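Local coordinates for probable N-acetyl-gamma-glutamyl-phosphate reductase, chloroplastic (Arabidopsis thaliana, PDB 1XYG) that probably catalyses the NADPH-dependent reduction of N-acetyl-L-glutamyl 5-phosphate to N-acetyl-L-glutamate semialdehyde, with release of phosphate, in arginine biosynthesis, at the interface of chains A and B. Residues are numbered along the deposited sequence; one frame, centred on the assembly and turned at random. Chains: chain A/B, putative N-acetyl-gamma-glutamyl-phosphate reductase.

The interface of chains A and B. Residues chain A 287-289, 299, 305, 307, 355-356; chain B 62-63, 65-66.
Part of a two-fold symmetric interface of the homotetramer, this patch seats the 3-10 turn 62-64 of chain B and the residues after it against strands 286-288 and 306-312, the 3-10 turn 297-299 and the C-terminal tail of chain A, by packing and water bridges rather than direct polar bonds. B:Arg65 buries the most surface here, 91 Å². Its CG is flanked by the backbone N and the carbonyl carbon (chi1 80°), and bends at chi2 and chi3 carry the chain past the imidazole of A:His307 and antiparallel to A:Lys287, CD standing 3.7 Å from A:Lys287 CG. A:Leu289 CD2 caps one guanidinium face off-centre, 3.8 Å from NE of B:Arg65. An alanine in place of B:Arg65 removes the packing on A:Lys287, A:His307 and A:Leu289 and would probably loosen the patch. The methyl of B:Ala66 presses on the phenol end of A:Tyr305, its CB 3.6 Å from CZ. Within chain A, A:Gln355 NE2 donates a nearly in-plane hydrogen bond to A:Tyr305 OH (3.3 Å), which would help hold the ring against the methyl. B:His63 runs across A:Asn299, its CB 3.5 Å from the A:Asn299 backbone O, with imidazole and amide planes only 23° apart, while its carbonyl faces the A:Pro356 ring. Water 2 joins NZ of A:Lys287 to the B:Ala66 carbonyl; water 1 links B:His63 N and ND1, the latter at 2.9 Å, to A:Asn299 OD1, 3.0 Å from the water oxygen.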
loop_
_atom_site.group_PDB
_atom_site.type_symbol
_atom_site.label_atom_id
_atom_site.label_comp_id
_atom_site.label_asym_id
_atom_site.label_seq_id
_atom_site.Cartn_x
_atom_site.Cartn_y
_atom_site.Cartn_z
ATOM N N LYS A 287 18.900 17.187 10.330
ATOM C CA LYS A 287 19.712 17.435 9.149
ATOM C C LYS A 287 19.086 18.491 8.246
ATOM O O LYS A 287 17.911 18.399 7.882
ATOM C CB LYS A 287 19.888 16.142 8.339
ATOM C CG LYS A 287 20.408 14.935 9.126
ATOM C CD LYS A 287 21.736 15.238 9.820
ATOM C CE LYS A 287 22.330 13.992 10.465
ATOM N NZ LYS A 287 23.461 14.341 11.372
ATOM N N VAL A 288 19.874 19.497 7.895
ATOM C CA VAL A 288 19.414 20.545 6.992
ATOM C C VAL A 288 20.001 20.194 5.619
ATOM O O VAL A 288 21.218 20.173 5.445
ATOM C CB VAL A 288 19.923 21.927 7.438
ATOM C CG1 VAL A 288 19.523 22.978 6.411
ATOM C CG2 VAL A 288 19.350 22.268 8.800
ATOM N N LEU A 289 19.142 19.895 4.651
ATOM C CA LEU A 289 19.616 19.519 3.322
ATOM C C LEU A 289 20.025 20.747 2.516
ATOM O O LEU A 289 19.687 21.877 2.880
ATOM C CB LEU A 289 18.527 18.734 2.576
ATOM C CG LEU A 289 17.812 17.618 3.357
ATOM C CD1 LEU A 289 16.832 16.909 2.445
ATOM C CD2 LEU A 289 18.826 16.635 3.924
ATOM N N ASN A 299 13.071 8.527 3.655
ATOM C CA ASN A 299 14.459 8.603 4.107
ATOM C C ASN A 299 14.747 8.637 5.604
ATOM O O ASN A 299 15.907 8.493 5.999
ATOM C CB ASN A 299 15.168 9.795 3.452
ATOM C CG ASN A 299 15.177 9.717 1.931
ATOM O OD1 ASN A 299 15.242 8.627 1.345
ATOM N ND2 ASN A 299 15.130 10.877 1.285
ATOM N N TYR A 305 15.719 10.500 12.994
ATOM C CA TYR A 305 16.137 11.683 12.252
ATOM C C TYR A 305 15.035 12.561 11.689
ATOM O O TYR A 305 13.925 12.107 11.401
ATOM C CB TYR A 305 17.061 11.282 11.101
ATOM C CG TYR A 305 18.344 10.652 11.563
ATOM C CD1 TYR A 305 19.382 11.431 12.074
ATOM C CD2 TYR A 305 18.508 9.274 11.517
ATOM C CE1 TYR A 305 20.558 10.845 12.531
ATOM C CE2 TYR A 305 19.669 8.677 11.967
ATOM C CZ TYR A 305 20.692 9.462 12.476
ATOM O OH TYR A 305 21.832 8.850 12.941
ATOM N N HIS A 307 14.715 15.534 8.653
ATOM C CA HIS A 307 15.363 16.202 7.536
ATOM C C HIS A 307 14.484 17.390 7.184
ATOM O O HIS A 307 13.259 17.262 7.136
ATOM C CB HIS A 307 15.468 15.283 6.310
ATOM C CG HIS A 307 16.420 14.136 6.475
ATOM N ND1 HIS A 307 16.575 13.158 5.516
ATOM C CD2 HIS A 307 17.256 13.802 7.489
ATOM C CE1 HIS A 307 17.462 12.271 5.932
ATOM N NE2 HIS A 307 17.891 12.640 7.125
ATOM N N GLN A 355 19.598 3.237 11.810
ATOM C CA GLN A 355 19.575 3.909 10.519
ATOM C C GLN A 355 18.246 3.642 9.830
ATOM O O GLN A 355 17.629 2.599 10.046
ATOM C CB GLN A 355 20.751 3.451 9.648
ATOM C CG GLN A 355 22.106 3.973 10.132
ATOM C CD GLN A 355 22.101 5.474 10.386
ATOM O OE1 GLN A 355 22.032 6.274 9.455
ATOM N NE2 GLN A 355 22.166 5.861 11.657
ATOM N N PRO A 356 17.788 4.585 8.985
ATOM C CA PRO A 356 16.513 4.437 8.274
ATOM C C PRO A 356 16.344 3.089 7.584
ATOM O O PRO A 356 17.284 2.574 6.975
ATOM C CB PRO A 356 16.531 5.599 7.274
ATOM C CG PRO A 356 17.393 6.637 7.958
ATOM C CD PRO A 356 18.507 5.790 8.534
ATOM N N PRO B 62 19.933 8.824 -0.517
ATOM C CA PRO B 62 19.900 9.953 0.413
ATOM C C PRO B 62 19.549 9.610 1.855
ATOM O O PRO B 62 19.855 10.383 2.758
ATOM C CB PRO B 62 18.901 10.914 -0.240
ATOM C CG PRO B 62 18.025 10.017 -1.030
ATOM C CD PRO B 62 19.003 9.046 -1.635
ATOM N N HIS B 63 18.930 8.453 2.080
ATOM C CA HIS B 63 18.555 8.058 3.435
ATOM C C HIS B 63 19.779 7.720 4.285
ATOM O O HIS B 63 19.686 7.573 5.507
ATOM C CB HIS B 63 17.605 6.852 3.414
ATOM C CG HIS B 63 18.283 5.534 3.191
ATOM N ND1 HIS B 63 18.683 5.097 1.945
ATOM C CD2 HIS B 63 18.605 4.541 4.056
ATOM C CE1 HIS B 63 19.216 3.892 2.053
ATOM N NE2 HIS B 63 19.180 3.532 3.323
ATOM N N ARG B 65 22.423 9.673 4.541
ATOM C CA ARG B 65 23.180 10.889 4.799
ATOM C C ARG B 65 23.741 11.090 6.215
ATOM O O ARG B 65 24.613 11.939 6.411
ATOM C CB ARG B 65 22.359 12.111 4.375
ATOM C CG ARG B 65 21.302 12.578 5.348
ATOM C CD ARG B 65 21.646 13.980 5.824
ATOM N NE ARG B 65 22.051 14.836 4.710
ATOM C CZ ARG B 65 22.548 16.063 4.844
ATOM N NH1 ARG B 65 22.707 16.594 6.052
ATOM N NH2 ARG B 65 22.892 16.762 3.768
ATOM N N ALA B 66 23.269 10.323 7.197
ATOM C CA ALA B 66 23.781 10.475 8.562
ATOM C C ALA B 66 25.154 9.825 8.695
ATOM O O ALA B 66 25.909 10.117 9.625
ATOM C CB ALA B 66 22.823 9.859 9.572
HETATM O O HOH W 1 17.324 6.886 0.183
HETATM O O HOH W 2 25.210 12.047 11.773
#